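Local coordinates for protein cupin 2, conserved barrel (Desulfitobacterium hafniense, PDB 2OZJ) that is of unknown function but belongs to the cupin superfamily and folds as a conserved beta-barrel that pairs with a second copy of itself, at residues E68-F73 with A97-F102; F43-G48 with F102-I107. All coordinates share one frame; numbering follows the deposited sequence. Where two conformers were deposited one is given.

How the contacts relate
Both contacts are antiparallel strand pairings, and they meet at F102, the first residue of strand 102-109, just after the corner at 99-101. Contact 1 lies toward the surface, its centre about 11 Å from that of the chain, and pairs strands 68-73 and 95-98 of the smaller sheet; contact 2, its centre about 5 Å from that of the chain, pairs strands 38-46 and 102-109 in the larger one. Their chemistry follows their depth: contact 1 has a long ion pair and two bridging waters, whereas contact 2 is filled by phenylalanine rings and a selenomethionine. D47 joins them, its backbone O probably hydrogen-bonded to G98 N and its OD1 to G100 N.

Contact 1 of 2, residues E68-F73 with A97-F102; sequences EAVITF and AGKGRF
Strands 68-73 and 95-98 run antiparallel, with V70 and A97 as a hydrogen-bonded pair and A69 and G98 as the non-hydrogen-bonded pair beside it, their CA atoms 4.2 Å apart. V70 N donates a hydrogen bond to A97 O at 2.9 Å, A97 N donates one back to V70 O, and both donors sit nearly along the C=O axis. At the corner the geometry changes: K99 N still reaches E68 O at 2.9 Å and is almost straight at the hydrogen (167°), but it stands above the carbonyl plane. On the face that carries E68, V70 and K99, the lysine chain bends at chi3 (59°) and crosses V70 obliquely. K99 CD presses on V70 CG2 at 3.3 Å, tighter than usual van der Waals contact. Its NZ ends 3.7 Å from E68 OE1, a long salt bridge that a water spans by hydrogen bonds to both atoms. This is a corner of the cupin barrel: residues 99-101 carry the chain from the smaller sheet to strand 102-109 of the other. A second water holds the corner to E68, accepting from E68 N and donating to K99 O and R101 O. Beneath, on the buried side, A69 CB lies over one face of the F102 ring, offset toward the rim, a CH-pi contact 4.0 Å from the centroid. An alanine in place of F102 would remove the ring that the A69 methyl rests on and would probably loosen the packing between the two sheets at this corner.

Contact 2 of 2, residues F43-G48 with F102-I107; sequences FSFADG and FKMLQI
F45, F102 and M104 all hold CG in the crowded position between backbone N and carbonyl carbon (chi1 60° for F45), whereas F43 has CG anti to its carbonyl carbon. These torsions set F45 and F102 side by side, pointing the same way, with their ring planes turned 70° apart. The result is a T-shaped stack: the F102 edge points at the face of F45, with CE1 over the ring centre and the centroids 4.9 Å apart. Selenomethionine M104, extended beyond CG, brings its CE methyl to 3.7 Å from F43 CD2 and also to the edge of the F45 ring, so that it touches both phenylalanines. Further along, Q106 has CG anti to the backbone N and crosses F43 obliquely, its OE1 lying 3.3 Å from F43 CE2; its NE2 is hydrogen-bonded to T108 OG1. Strands 38-46 and 102-109 are central neighbours in the larger antiparallel sheet of the cupin barrel, and F43, F45, F102, M104 and Q106 share one face of it. Backbone bonds fix the register. F43 and M104 exchange two nearly straight ones, M104 N to F43 O being the shorter at 2.8 Å. At the F45-F102 pair the bonds are less even: F102 N reaches F45 O at 3.0 Å, but F45 N reaches F102 O only at 3.3 Å and is bent to 137°. On the opposite face S44 CB packs against K103 CG at 3.9 Å. Their polar ends turn to other parts of the chain, S44 OG to E21 O and K103 NZ to A17 O and Q66 OE1.

Contact 1 of 2, residues E68-F73 with A97-F102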
loop_
_atom_site.group_PDB
_atom_site.type_symbol
_atom_site.label_atom_id
_atom_site.label_comp_id
_atom_site.label_asym_id
_atom_site.label_seq_id
_atom_site.Cartn_x
_atom_site.Cartn_y
_atom_site.Cartn_z
ATOM N N GLU A 68 11.284 -5.134 11.717
ATOM C CA GLU A 68 10.565 -6.375 11.921
ATOM C C GLU A 68 9.479 -6.173 12.951
ATOM O O GLU A 68 9.589 -5.291 13.819
ATOM C CB GLU A 68 11.528 -7.451 12.393
ATOM C CG GLU A 68 12.527 -7.809 11.347
ATOM C CD GLU A 68 13.445 -8.887 11.802
ATOM O OE1 GLU A 68 13.025 -10.066 11.841
ATOM O OE2 GLU A 68 14.590 -8.534 12.123
ATOM N N ALA A 69 8.448 -7.003 12.851
ATOM C CA ALA A 69 7.281 -6.934 13.716
ATOM C C ALA A 69 6.747 -8.343 13.974
ATOM O O ALA A 69 7.176 -9.315 13.345
ATOM C CB ALA A 69 6.193 -6.064 13.074
ATOM N N VAL A 70 5.809 -8.432 14.909
ATOM C CA VAL A 70 5.133 -9.676 15.236
ATOM C C VAL A 70 3.665 -9.358 15.428
ATOM O O VAL A 70 3.331 -8.378 16.105
ATOM C CB VAL A 70 5.676 -10.309 16.537
ATOM C CG1 VAL A 70 4.959 -11.623 16.845
ATOM C CG2 VAL A 70 7.167 -10.530 16.433
ATOM N N ILE A 71 2.791 -10.155 14.824
ATOM C CA ILE A 71 1.368 -10.008 15.027
ATOM C C ILE A 71 0.850 -11.195 15.805
ATOM O O ILE A 71 1.189 -12.341 15.508
ATOM C CB ILE A 71 0.554 -9.905 13.727
ATOM C CG1 ILE A 71 0.972 -8.694 12.937
ATOM C CG2 ILE A 71 -0.906 -9.733 14.060
ATOM C CD1 ILE A 71 0.141 -8.491 11.597
ATOM N N THR A 72 0.021 -10.911 16.807
ATOM C CA THR A 72 -0.543 -11.939 17.689
ATOM C C THR A 72 -2.053 -12.029 17.542
ATOM O O THR A 72 -2.713 -11.002 17.628
ATOM C CB THR A 72 -0.248 -11.583 19.181
ATOM O OG1 THR A 72 1.163 -11.614 19.408
ATOM C CG2 THR A 72 -0.908 -12.558 20.128
ATOM N N PHE A 73 -2.596 -13.243 17.369
ATOM C CA PHE A 73 -4.066 -13.457 17.401
ATOM C C PHE A 73 -4.493 -14.884 17.631
ATOM O O PHE A 73 -4.135 -15.765 16.847
ATOM C CB PHE A 73 -4.802 -12.934 16.148
ATOM C CG PHE A 73 -4.038 -13.058 14.862
ATOM C CD1 PHE A 73 -3.097 -14.057 14.656
ATOM C CD2 PHE A 73 -4.286 -12.163 13.842
ATOM C CE1 PHE A 73 -2.416 -14.144 13.482
ATOM C CE2 PHE A 73 -3.602 -12.248 12.664
ATOM C CZ PHE A 73 -2.666 -13.242 12.478
ATOM N N ALA A 97 3.403 -5.720 17.434
ATOM C CA ALA A 97 4.507 -5.217 18.244
ATOM C C ALA A 97 5.736 -5.234 17.382
ATOM O O ALA A 97 5.835 -6.039 16.465
ATOM C CB ALA A 97 4.716 -6.069 19.441
ATOM N N GLY A 98 6.661 -4.331 17.641
ATOM C CA GLY A 98 7.926 -4.309 16.921
ATOM C C GLY A 98 8.899 -5.303 17.507
ATOM O O GLY A 98 8.868 -5.595 18.708
ATOM N N LYS A 99 9.757 -5.831 16.650
ATOM C CA LYS A 99 10.951 -6.542 17.087
ATOM C C LYS A 99 12.021 -5.499 16.860
ATOM O O LYS A 99 12.638 -5.447 15.808
ATOM C CB LYS A 99 11.188 -7.789 16.245
ATOM C CG LYS A 99 10.263 -8.948 16.598
ATOM C CD LYS A 99 10.369 -10.132 15.613
ATOM C CE LYS A 99 11.755 -10.705 15.523
ATOM N NZ LYS A 99 11.744 -11.990 14.749
ATOM N N GLY A 100 12.180 -4.615 17.830
ATOM C CA GLY A 100 12.907 -3.374 17.622
ATOM C C GLY A 100 12.028 -2.350 16.924
ATOM O O GLY A 100 10.793 -2.423 16.962
ATOM N N ARG A 101 12.679 -1.372 16.309
ATOM C CA ARG A 101 11.994 -0.323 15.576
ATOM C C ARG A 101 11.411 -0.857 14.260
ATOM O O ARG A 101 11.979 -1.738 13.629
ATOM C CB ARG A 101 12.953 0.822 15.255
ATOM C CG ARG A 101 13.430 1.596 16.470
ATOM C CD ARG A 101 14.910 1.945 16.363
ATOM N NE ARG A 101 15.124 3.251 15.746
ATOM C CZ ARG A 101 15.574 4.335 16.385
ATOM N NH1 ARG A 101 15.884 4.316 17.688
ATOM N NH2 ARG A 101 15.732 5.463 15.701
ATOM N N PHE A 102 10.250 -0.362 13.874
ATOM C CA PHE A 102 9.703 -0.677 12.553
ATOM C C PHE A 102 8.757 0.420 12.063
ATOM O O PHE A 102 8.313 1.279 12.821
ATOM C CB PHE A 102 9.031 -2.083 12.504
ATOM C CG PHE A 102 7.660 -2.122 13.072
ATOM C CD1 PHE A 102 7.453 -1.921 14.426
ATOM C CD2 PHE A 102 6.563 -2.334 12.243
ATOM C CE1 PHE A 102 6.187 -1.933 14.959
ATOM C CE2 PHE A 102 5.302 -2.344 12.774
ATOM C CZ PHE A 102 5.103 -2.137 14.119
HETATM O O HOH W 1 13.202 -3.861 13.783
HETATM O O HOH W 2 10.527 -10.984 12.108
#

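Contact 2 of 2, residues F43-G48 with F102-I107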
loop_
_atom_site.group_PDB
_atom_site.type_symbol
_atom_site.label_atom_id
_atom_site.label_comp_id
_atom_site.label_asym_id
_atom_site.label_seq_id
_atom_site.Cartn_x
_atom_site.Cartn_y
_atom_site.Cartn_z
ATOM N N PHE A 43 2.644 4.233 10.318
ATOM C CA PHE A 43 2.959 4.193 11.727
ATOM C C PHE A 43 4.387 3.741 11.897
ATOM O O PHE A 43 4.898 2.930 11.091
ATOM C CB PHE A 43 2.140 3.175 12.509
ATOM C CG PHE A 43 0.715 3.454 12.566
ATOM C CD1 PHE A 43 0.199 4.410 13.456
ATOM C CD2 PHE A 43 -0.173 2.759 11.777
ATOM C CE1 PHE A 43 -1.197 4.675 13.524
ATOM C CE2 PHE A 43 -1.562 3.067 11.827
ATOM C CZ PHE A 43 -2.061 4.005 12.702
ATOM N N SER A 44 5.004 4.204 12.981
ATOM C CA SER A 44 6.256 3.627 13.432
ATOM C C SER A 44 6.310 3.597 14.939
ATOM O O SER A 44 5.818 4.535 15.599
ATOM C CB SER A 44 7.396 4.434 12.898
ATOM O OG SER A 44 7.436 5.702 13.481
ATOM N N PHE A 45 6.866 2.519 15.487
ATOM C CA PHE A 45 7.210 2.437 16.886
ATOM C C PHE A 45 8.179 1.296 17.099
ATOM O O PHE A 45 8.529 0.583 16.145
ATOM C CB PHE A 45 5.973 2.350 17.795
ATOM C CG PHE A 45 5.079 1.174 17.547
ATOM C CD1 PHE A 45 4.122 1.226 16.556
ATOM C CD2 PHE A 45 5.156 0.037 18.366
ATOM C CE1 PHE A 45 3.278 0.150 16.335
ATOM C CE2 PHE A 45 4.309 -1.043 18.169
ATOM C CZ PHE A 45 3.371 -0.989 17.149
ATOM N N ALA A 46 8.579 1.099 18.346
ATOM C CA ALA A 46 9.550 0.070 18.678
ATOM C C ALA A 46 8.936 -0.810 19.741
ATOM O O ALA A 46 8.216 -0.329 20.628
ATOM C CB ALA A 46 10.843 0.693 19.200
ATOM N N ASP A 47 9.209 -2.107 19.652
ATOM C CA ASP A 47 8.823 -3.065 20.696
ATOM C C ASP A 47 7.306 -2.971 21.049
ATOM O O ASP A 47 6.456 -2.895 20.135
ATOM C CB ASP A 47 9.803 -2.899 21.860
ATOM C CG ASP A 47 11.268 -3.207 21.432
ATOM O OD1 ASP A 47 11.489 -4.117 20.603
ATOM O OD2 ASP A 47 12.205 -2.549 21.909
ATOM N N GLY A 48 6.955 -2.983 22.331
ATOM C CA GLY A 48 5.546 -2.850 22.736
ATOM C C GLY A 48 5.146 -1.434 23.144
ATOM O O GLY A 48 4.214 -1.248 23.953
ATOM N N PHE A 102 10.250 -0.362 13.874
ATOM C CA PHE A 102 9.703 -0.677 12.553
ATOM C C PHE A 102 8.757 0.420 12.063
ATOM O O PHE A 102 8.313 1.279 12.821
ATOM C CB PHE A 102 9.031 -2.083 12.504
ATOM C CG PHE A 102 7.660 -2.122 13.072
ATOM C CD1 PHE A 102 7.453 -1.921 14.426
ATOM C CD2 PHE A 102 6.563 -2.334 12.243
ATOM C CE1 PHE A 102 6.187 -1.933 14.959
ATOM C CE2 PHE A 102 5.302 -2.344 12.774
ATOM C CZ PHE A 102 5.103 -2.137 14.119
ATOM N N LYS A 103 8.486 0.361 10.762
ATOM C CA LYS A 103 7.583 1.235 10.107
ATOM C C LYS A 103 6.603 0.389 9.313
ATOM O O LYS A 103 6.990 -0.617 8.699
ATOM C CB LYS A 103 8.325 2.133 9.137
ATOM C CG LYS A 103 9.351 3.055 9.755
ATOM C CD LYS A 103 10.100 3.809 8.658
ATOM C CE LYS A 103 11.256 4.639 9.224
ATOM N NZ LYS A 103 12.008 5.341 8.139
HETATM N N MSE A 104 5.329 0.755 9.334
HETATM C CA MSE A 104 4.332 0.046 8.535
HETATM C C MSE A 104 3.285 0.955 7.919
HETATM O O MSE A 104 3.010 2.049 8.408
HETATM C CB MSE A 104 3.624 -1.003 9.391
HETATM C CG MSE A 104 2.742 -0.405 10.429
HETATM SE SE MSE A 104 1.693 -1.697 11.381
HETATM C CE MSE A 104 1.186 -0.492 12.787
ATOM N N LEU A 105 2.669 0.451 6.850
ATOM C CA LEU A 105 1.456 1.008 6.263
ATOM C C LEU A 105 0.285 0.150 6.699
ATOM O O LEU A 105 0.362 -1.067 6.648
ATOM C CB LEU A 105 1.562 0.982 4.735
ATOM C CG LEU A 105 0.331 1.370 3.909
ATOM C CD1 LEU A 105 0.062 2.842 3.989
ATOM C CD2 LEU A 105 0.545 0.915 2.475
ATOM N N GLN A 106 -0.804 0.800 7.102
ATOM C CA GLN A 106 -2.040 0.110 7.445
ATOM C C GLN A 106 -3.143 0.634 6.533
ATOM O O GLN A 106 -3.264 1.845 6.326
ATOM C CB GLN A 106 -2.412 0.398 8.896
ATOM C CG GLN A 106 -3.780 -0.121 9.320
ATOM C CD GLN A 106 -4.026 -0.003 10.830
ATOM O OE1 GLN A 106 -3.100 0.198 11.608
ATOM N NE2 GLN A 106 -5.285 -0.132 11.230
ATOM N N ILE A 107 -3.927 -0.280 5.981
ATOM C CA ILE A 107 -5.132 0.075 5.235
ATOM C C ILE A 107 -6.279 -0.647 5.870
ATOM O O ILE A 107 -6.255 -1.854 5.941
ATOM C CB ILE A 107 -5.026 -0.309 3.738
ATOM C CG1 ILE A 107 -3.874 0.439 3.084
ATOM C CG2 ILE A 107 -6.398 -0.022 3.001
ATOM C CD1 ILE A 107 -3.483 -0.178 1.734
#